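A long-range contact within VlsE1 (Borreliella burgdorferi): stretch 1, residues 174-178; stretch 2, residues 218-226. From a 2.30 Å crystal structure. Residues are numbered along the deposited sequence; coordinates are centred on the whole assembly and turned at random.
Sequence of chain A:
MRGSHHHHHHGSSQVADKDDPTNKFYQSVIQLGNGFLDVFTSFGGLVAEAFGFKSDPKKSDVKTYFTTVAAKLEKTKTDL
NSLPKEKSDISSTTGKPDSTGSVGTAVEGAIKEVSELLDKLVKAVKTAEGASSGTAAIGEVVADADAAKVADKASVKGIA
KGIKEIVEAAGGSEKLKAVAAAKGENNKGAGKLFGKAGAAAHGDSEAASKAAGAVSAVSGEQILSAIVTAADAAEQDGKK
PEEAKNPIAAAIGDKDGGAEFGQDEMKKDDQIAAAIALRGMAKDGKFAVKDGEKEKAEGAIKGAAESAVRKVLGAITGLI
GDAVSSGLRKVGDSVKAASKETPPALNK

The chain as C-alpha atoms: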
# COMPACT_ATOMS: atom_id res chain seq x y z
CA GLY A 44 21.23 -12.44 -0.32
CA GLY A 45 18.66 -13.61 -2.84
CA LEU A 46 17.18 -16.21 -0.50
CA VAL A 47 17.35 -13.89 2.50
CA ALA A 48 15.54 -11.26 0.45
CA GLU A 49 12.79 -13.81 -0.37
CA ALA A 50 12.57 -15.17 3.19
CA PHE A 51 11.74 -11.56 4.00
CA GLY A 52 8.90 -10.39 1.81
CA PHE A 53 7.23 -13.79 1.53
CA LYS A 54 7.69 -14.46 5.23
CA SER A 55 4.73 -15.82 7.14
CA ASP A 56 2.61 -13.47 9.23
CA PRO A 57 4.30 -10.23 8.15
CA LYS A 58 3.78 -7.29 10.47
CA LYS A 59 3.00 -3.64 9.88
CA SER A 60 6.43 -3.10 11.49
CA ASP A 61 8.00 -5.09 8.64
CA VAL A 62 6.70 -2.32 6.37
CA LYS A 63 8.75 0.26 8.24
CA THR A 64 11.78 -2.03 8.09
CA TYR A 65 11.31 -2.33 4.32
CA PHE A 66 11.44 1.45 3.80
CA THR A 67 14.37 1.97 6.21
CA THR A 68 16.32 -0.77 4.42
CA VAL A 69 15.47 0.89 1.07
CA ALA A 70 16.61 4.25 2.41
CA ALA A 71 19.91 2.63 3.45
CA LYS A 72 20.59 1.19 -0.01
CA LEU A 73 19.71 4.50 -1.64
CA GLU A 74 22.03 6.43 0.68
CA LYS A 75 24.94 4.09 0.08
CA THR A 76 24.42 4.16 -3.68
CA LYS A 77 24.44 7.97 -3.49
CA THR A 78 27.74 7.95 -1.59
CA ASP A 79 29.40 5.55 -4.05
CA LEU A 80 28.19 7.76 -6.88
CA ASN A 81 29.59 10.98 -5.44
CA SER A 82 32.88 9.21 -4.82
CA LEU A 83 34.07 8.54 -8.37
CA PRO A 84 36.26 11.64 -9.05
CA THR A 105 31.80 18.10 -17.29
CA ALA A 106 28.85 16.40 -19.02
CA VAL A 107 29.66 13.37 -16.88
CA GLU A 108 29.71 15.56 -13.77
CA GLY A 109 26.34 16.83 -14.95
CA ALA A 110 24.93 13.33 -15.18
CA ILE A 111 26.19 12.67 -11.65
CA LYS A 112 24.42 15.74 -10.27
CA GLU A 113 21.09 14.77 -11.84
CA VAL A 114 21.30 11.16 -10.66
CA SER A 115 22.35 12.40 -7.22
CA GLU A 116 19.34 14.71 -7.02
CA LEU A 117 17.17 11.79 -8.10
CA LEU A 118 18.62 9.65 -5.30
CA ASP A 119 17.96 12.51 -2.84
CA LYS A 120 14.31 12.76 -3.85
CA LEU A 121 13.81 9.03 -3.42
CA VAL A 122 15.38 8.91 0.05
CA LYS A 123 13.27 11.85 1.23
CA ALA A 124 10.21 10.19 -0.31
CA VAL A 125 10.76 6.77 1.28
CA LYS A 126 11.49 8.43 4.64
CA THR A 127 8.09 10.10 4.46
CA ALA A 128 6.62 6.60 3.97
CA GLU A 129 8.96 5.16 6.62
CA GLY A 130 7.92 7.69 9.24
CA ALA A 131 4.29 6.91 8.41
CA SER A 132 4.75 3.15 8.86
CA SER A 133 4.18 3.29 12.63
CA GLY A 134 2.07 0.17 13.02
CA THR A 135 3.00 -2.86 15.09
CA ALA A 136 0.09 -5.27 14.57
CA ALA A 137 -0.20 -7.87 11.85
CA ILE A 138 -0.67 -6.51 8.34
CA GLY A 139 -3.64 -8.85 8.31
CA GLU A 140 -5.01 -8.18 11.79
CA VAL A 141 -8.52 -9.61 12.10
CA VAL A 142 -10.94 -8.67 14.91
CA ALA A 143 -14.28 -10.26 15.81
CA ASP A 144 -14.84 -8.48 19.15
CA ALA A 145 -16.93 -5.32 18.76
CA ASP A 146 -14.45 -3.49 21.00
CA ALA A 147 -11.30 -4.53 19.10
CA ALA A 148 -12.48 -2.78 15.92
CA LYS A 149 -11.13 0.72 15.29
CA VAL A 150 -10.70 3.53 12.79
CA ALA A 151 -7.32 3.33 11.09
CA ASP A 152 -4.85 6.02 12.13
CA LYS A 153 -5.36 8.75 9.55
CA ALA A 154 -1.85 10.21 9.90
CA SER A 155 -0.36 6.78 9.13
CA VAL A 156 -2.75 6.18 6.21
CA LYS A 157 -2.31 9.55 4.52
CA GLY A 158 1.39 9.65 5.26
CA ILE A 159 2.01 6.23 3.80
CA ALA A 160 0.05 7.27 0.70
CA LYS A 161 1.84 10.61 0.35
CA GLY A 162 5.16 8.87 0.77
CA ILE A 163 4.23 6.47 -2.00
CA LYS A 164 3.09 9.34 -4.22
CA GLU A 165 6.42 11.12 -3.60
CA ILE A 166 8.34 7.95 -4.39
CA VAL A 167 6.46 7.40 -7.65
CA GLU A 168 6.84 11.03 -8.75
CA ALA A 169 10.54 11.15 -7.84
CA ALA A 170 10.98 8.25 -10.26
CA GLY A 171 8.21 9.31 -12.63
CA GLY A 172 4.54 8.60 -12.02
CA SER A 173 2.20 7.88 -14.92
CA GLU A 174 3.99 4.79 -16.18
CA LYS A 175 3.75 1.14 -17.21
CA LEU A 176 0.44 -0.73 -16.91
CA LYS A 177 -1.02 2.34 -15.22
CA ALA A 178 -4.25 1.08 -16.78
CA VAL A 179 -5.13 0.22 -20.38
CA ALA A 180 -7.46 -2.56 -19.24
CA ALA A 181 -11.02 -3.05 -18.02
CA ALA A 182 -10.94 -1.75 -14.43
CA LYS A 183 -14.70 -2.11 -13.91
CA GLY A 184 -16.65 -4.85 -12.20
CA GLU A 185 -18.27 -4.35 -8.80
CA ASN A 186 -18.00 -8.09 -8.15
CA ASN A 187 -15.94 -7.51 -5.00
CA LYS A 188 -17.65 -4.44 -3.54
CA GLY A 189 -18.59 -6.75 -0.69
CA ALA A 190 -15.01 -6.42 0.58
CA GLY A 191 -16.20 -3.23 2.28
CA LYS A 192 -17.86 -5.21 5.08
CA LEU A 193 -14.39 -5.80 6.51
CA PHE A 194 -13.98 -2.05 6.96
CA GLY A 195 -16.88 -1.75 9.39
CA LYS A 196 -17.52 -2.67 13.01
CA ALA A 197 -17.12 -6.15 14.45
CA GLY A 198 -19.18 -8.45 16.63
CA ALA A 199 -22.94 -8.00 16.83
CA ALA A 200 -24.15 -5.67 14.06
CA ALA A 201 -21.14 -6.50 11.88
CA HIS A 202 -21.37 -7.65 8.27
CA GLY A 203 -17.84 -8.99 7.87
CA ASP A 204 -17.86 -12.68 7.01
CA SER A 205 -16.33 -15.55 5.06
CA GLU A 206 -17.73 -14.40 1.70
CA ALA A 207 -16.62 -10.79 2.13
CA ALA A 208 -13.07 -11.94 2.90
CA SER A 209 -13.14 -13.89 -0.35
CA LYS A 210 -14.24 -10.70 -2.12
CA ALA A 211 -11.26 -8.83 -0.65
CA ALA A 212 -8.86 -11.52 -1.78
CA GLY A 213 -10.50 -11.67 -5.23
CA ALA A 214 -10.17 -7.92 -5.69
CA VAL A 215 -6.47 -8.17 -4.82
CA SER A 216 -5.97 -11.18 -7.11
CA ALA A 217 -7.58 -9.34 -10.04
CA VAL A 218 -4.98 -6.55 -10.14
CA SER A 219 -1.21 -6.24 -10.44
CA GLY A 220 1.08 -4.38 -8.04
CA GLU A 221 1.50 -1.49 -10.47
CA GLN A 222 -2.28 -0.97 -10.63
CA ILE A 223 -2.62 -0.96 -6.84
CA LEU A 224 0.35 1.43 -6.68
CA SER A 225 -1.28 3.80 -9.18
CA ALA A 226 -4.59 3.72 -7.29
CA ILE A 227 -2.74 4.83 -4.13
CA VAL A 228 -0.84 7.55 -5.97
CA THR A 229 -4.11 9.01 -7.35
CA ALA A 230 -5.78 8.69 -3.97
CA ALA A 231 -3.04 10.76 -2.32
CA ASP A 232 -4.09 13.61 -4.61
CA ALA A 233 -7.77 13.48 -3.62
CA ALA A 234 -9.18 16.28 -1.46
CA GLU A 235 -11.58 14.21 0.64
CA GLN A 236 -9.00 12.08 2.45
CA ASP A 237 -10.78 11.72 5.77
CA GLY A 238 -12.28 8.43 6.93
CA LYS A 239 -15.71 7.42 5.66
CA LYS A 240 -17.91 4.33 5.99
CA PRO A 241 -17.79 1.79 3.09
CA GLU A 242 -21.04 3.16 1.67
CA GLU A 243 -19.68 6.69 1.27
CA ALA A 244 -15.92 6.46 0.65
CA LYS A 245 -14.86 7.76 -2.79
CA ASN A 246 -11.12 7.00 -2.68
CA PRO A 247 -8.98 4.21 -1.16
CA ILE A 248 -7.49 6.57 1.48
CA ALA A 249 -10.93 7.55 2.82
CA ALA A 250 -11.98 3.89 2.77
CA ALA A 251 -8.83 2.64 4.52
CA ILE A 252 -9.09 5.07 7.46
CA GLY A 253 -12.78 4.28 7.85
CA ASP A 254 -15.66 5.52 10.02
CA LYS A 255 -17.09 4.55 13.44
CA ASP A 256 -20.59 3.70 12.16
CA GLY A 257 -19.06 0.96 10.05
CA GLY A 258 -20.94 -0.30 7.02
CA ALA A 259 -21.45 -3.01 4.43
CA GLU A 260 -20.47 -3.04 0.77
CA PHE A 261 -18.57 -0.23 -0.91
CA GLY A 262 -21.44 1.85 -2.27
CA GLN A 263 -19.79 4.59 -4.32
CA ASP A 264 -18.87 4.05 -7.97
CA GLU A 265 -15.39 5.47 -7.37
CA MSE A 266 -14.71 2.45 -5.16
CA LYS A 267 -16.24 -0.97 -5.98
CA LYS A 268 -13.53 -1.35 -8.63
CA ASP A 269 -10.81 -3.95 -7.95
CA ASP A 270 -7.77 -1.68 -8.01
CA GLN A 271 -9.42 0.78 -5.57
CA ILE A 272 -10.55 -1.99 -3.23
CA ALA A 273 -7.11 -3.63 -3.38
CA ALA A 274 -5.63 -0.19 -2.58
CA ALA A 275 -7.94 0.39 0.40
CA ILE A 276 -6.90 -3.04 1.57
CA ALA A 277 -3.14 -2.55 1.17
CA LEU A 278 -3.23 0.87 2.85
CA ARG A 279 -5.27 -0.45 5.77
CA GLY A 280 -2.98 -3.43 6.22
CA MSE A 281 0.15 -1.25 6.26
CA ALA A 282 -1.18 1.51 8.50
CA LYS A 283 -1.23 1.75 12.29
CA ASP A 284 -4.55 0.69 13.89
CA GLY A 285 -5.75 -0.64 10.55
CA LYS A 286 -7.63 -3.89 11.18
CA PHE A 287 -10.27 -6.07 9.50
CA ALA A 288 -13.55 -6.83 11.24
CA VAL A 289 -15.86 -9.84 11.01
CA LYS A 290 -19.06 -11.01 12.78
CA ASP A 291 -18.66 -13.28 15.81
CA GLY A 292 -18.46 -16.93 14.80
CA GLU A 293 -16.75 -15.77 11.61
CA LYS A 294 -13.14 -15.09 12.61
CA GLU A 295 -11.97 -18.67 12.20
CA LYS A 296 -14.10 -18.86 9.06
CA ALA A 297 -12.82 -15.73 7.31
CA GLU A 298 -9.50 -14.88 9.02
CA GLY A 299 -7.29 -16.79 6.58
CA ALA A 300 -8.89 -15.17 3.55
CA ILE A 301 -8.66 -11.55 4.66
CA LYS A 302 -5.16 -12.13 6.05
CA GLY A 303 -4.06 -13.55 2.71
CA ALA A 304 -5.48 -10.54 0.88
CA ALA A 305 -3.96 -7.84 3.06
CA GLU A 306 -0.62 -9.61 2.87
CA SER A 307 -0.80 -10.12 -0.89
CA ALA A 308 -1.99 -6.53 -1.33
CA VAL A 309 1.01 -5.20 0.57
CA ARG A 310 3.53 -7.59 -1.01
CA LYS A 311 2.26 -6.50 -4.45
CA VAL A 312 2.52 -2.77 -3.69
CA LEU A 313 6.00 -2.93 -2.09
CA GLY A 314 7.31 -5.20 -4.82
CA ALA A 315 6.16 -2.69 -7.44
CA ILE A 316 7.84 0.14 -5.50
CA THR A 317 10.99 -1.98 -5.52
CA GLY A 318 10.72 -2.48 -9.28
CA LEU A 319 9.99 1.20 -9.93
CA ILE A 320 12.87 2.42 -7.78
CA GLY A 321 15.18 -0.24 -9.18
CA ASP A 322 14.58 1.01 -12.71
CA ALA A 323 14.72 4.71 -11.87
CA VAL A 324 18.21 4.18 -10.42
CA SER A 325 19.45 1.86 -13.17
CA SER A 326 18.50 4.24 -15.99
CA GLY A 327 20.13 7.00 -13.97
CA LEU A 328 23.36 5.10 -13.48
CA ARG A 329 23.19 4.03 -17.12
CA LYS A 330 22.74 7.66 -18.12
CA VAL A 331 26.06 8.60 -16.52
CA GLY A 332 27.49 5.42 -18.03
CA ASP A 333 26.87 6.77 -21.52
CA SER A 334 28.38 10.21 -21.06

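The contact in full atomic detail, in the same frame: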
# COMPACT_ATOMS: atom_id res chain seq x y z
N GLU A 174 3.10 5.70 -15.48
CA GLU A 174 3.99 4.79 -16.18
C GLU A 174 3.55 3.34 -16.13
O GLU A 174 2.79 2.93 -15.24
CB GLU A 174 5.40 4.92 -15.59
CG GLU A 174 6.49 4.23 -16.38
CD GLU A 174 7.84 4.31 -15.70
OE1 GLU A 174 8.25 5.42 -15.30
OE2 GLU A 174 8.50 3.26 -15.58
N LYS A 175 4.03 2.56 -17.10
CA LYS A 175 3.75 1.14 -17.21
C LYS A 175 2.25 0.84 -17.34
O LYS A 175 1.50 1.65 -17.87
CB LYS A 175 4.32 0.40 -16.00
CG LYS A 175 4.55 -1.08 -16.25
CD LYS A 175 5.09 -1.76 -15.01
CE LYS A 175 5.45 -3.20 -15.31
NZ LYS A 175 5.96 -3.87 -14.09
N LEU A 176 1.84 -0.33 -16.85
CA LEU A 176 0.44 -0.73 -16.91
C LEU A 176 -0.35 0.10 -15.92
O LEU A 176 -0.99 -0.43 -15.01
CB LEU A 176 0.30 -2.22 -16.55
CG LEU A 176 -1.11 -2.81 -16.62
CD1 LEU A 176 -1.58 -2.88 -18.06
CD2 LEU A 176 -1.12 -4.20 -16.00
N LYS A 177 -0.30 1.42 -16.09
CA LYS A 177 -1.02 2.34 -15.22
C LYS A 177 -2.51 2.16 -15.44
O LYS A 177 -3.33 2.73 -14.72
CB LYS A 177 -0.62 3.78 -15.52
CG LYS A 177 -1.38 4.82 -14.71
CD LYS A 177 -1.01 6.23 -15.13
CE LYS A 177 -1.83 7.27 -14.39
NZ LYS A 177 -1.43 8.64 -14.79
N ALA A 178 -2.85 1.35 -16.44
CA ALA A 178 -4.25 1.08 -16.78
C ALA A 178 -4.34 0.25 -18.06
O ALA A 178 -3.88 -0.89 -18.11
CB ALA A 178 -5.02 2.38 -16.95
N VAL A 218 -5.79 -7.70 -9.74
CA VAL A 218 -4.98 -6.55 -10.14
C VAL A 218 -3.50 -6.76 -9.86
O VAL A 218 -3.12 -7.54 -8.98
CB VAL A 218 -5.45 -5.27 -9.40
CG1 VAL A 218 -6.90 -4.97 -9.76
CG2 VAL A 218 -5.30 -5.45 -7.89
N SER A 219 -2.64 -6.09 -10.63
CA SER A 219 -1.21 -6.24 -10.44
C SER A 219 -0.73 -5.24 -9.38
O SER A 219 -1.52 -4.43 -8.89
CB SER A 219 -0.47 -6.02 -11.78
OG SER A 219 -0.50 -4.66 -12.20
N GLY A 220 0.54 -5.30 -9.03
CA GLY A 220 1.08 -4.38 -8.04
C GLY A 220 1.09 -2.96 -8.57
O GLY A 220 0.77 -2.02 -7.83
N GLU A 221 1.46 -2.81 -9.83
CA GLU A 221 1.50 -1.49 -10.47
C GLU A 221 0.14 -0.80 -10.35
O GLU A 221 0.05 0.37 -9.94
CB GLU A 221 1.86 -1.61 -11.95
CG GLU A 221 3.24 -2.17 -12.23
CD GLU A 221 3.42 -3.58 -11.70
OE1 GLU A 221 2.53 -4.42 -11.95
OE2 GLU A 221 4.44 -3.85 -11.05
N GLN A 222 -0.92 -1.52 -10.70
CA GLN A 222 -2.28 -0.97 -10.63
C GLN A 222 -2.66 -0.52 -9.23
O GLN A 222 -3.27 0.53 -9.06
CB GLN A 222 -3.29 -2.00 -11.15
CG GLN A 222 -3.24 -2.22 -12.65
CD GLN A 222 -4.23 -3.27 -13.11
OE1 GLN A 222 -3.99 -4.47 -12.96
NE2 GLN A 222 -5.36 -2.82 -13.65
N ILE A 223 -2.32 -1.32 -8.23
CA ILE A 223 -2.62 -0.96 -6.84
C ILE A 223 -1.79 0.26 -6.45
O ILE A 223 -2.26 1.14 -5.73
CB ILE A 223 -2.31 -2.13 -5.88
CG1 ILE A 223 -3.14 -3.36 -6.27
CG2 ILE A 223 -2.66 -1.73 -4.47
CD1 ILE A 223 -2.69 -4.65 -5.60
N LEU A 224 -0.56 0.32 -6.95
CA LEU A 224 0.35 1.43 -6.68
C LEU A 224 -0.25 2.71 -7.24
O LEU A 224 -0.32 3.73 -6.56
CB LEU A 224 1.71 1.18 -7.33
CG LEU A 224 2.99 1.41 -6.52
CD1 LEU A 224 4.16 1.57 -7.49
CD2 LEU A 224 2.86 2.65 -5.66
N SER A 225 -0.69 2.65 -8.50
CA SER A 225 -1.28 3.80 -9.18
C SER A 225 -2.52 4.29 -8.43
O SER A 225 -2.71 5.49 -8.24
CB SER A 225 -1.63 3.43 -10.62
OG SER A 225 -2.04 4.57 -11.36
N ALA A 226 -3.37 3.35 -8.01
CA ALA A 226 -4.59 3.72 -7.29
C ALA A 226 -4.25 4.49 -6.00
O ALA A 226 -4.99 5.37 -5.59
CB ALA A 226 -5.41 2.47 -6.96

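Contact between an irregular segment of VlsE1, residues 174-178, and residues 218-226, a short lead-in and the start of a helix; touching residues are at least 43 positions apart in sequence. The two stretches bury 310 Å² between them, counting both sides, and no hydrogen bond crosses the interface; one salt bridge and a few van der Waals contacts make up the pairing. Glu174 is exposed and makes no contact with the helical stretch. Lys175 makes the polar link. Its CA-to-CB bond points toward the helix, and all four chi angles are t, so the chain runs fully extended and lays its methylenes along the side chain of Glu221: CD of Lys175 lies 3.4 Å from CG of Glu221. The same extension brings NZ of Lys175 to 3.4 Å from OE2 of Glu221, a salt bridge. Glu221 meets it with a folded side chain (chi1 m, chi2 p), and its other carboxylate oxygen is engaged at the helix start, where OG of Ser219, the N-cap residue, donates to OE1 of Glu221 at 3.0 Å. The carboxylate thus joins the lysine to the cap. Leu176 also directs its CA-to-CB bond toward the helix and has 62 Å² covered, close to the 63 Å² of Glu221. Its CD2 packs 3.9 Å from OG of Ser219 and 4.2 Å from OE1 of Gln222, so the methyl meets polar atoms rather than a hydrophobic pocket. That amide oxygen is already held: N of Ser219 donates to OE1 of Gln222 at 3.1 Å with a nearly straight angle of 169°, folding the glutamine back over the first turn. The backbone of Leu176 contributes as well, its O resting 3.7 Å from CG of Gln222, a contact with a methylene carbon. At Lys177 the backbone comes close, its CA standing 5.8 Å from CA of Gln222. The CA-to-CB bond points away from the helix, yet CG of Lys177 still reaches OG of Ser225 at 3.4 Å, one turn beyond Glu221; N of Ser225 donates to O of Glu221 at 2.8 Å in that turn. The rest of the lysine side chain is extended, all four chi angles t. Ala178 turns its CB away and ends the approach. Residues 174-177 are poorly ordered, with high B factors, so the finer distances on their side deserve caution; Ile223, Leu224 and Ala226 are buried on parts of the helix that the segment does not reach.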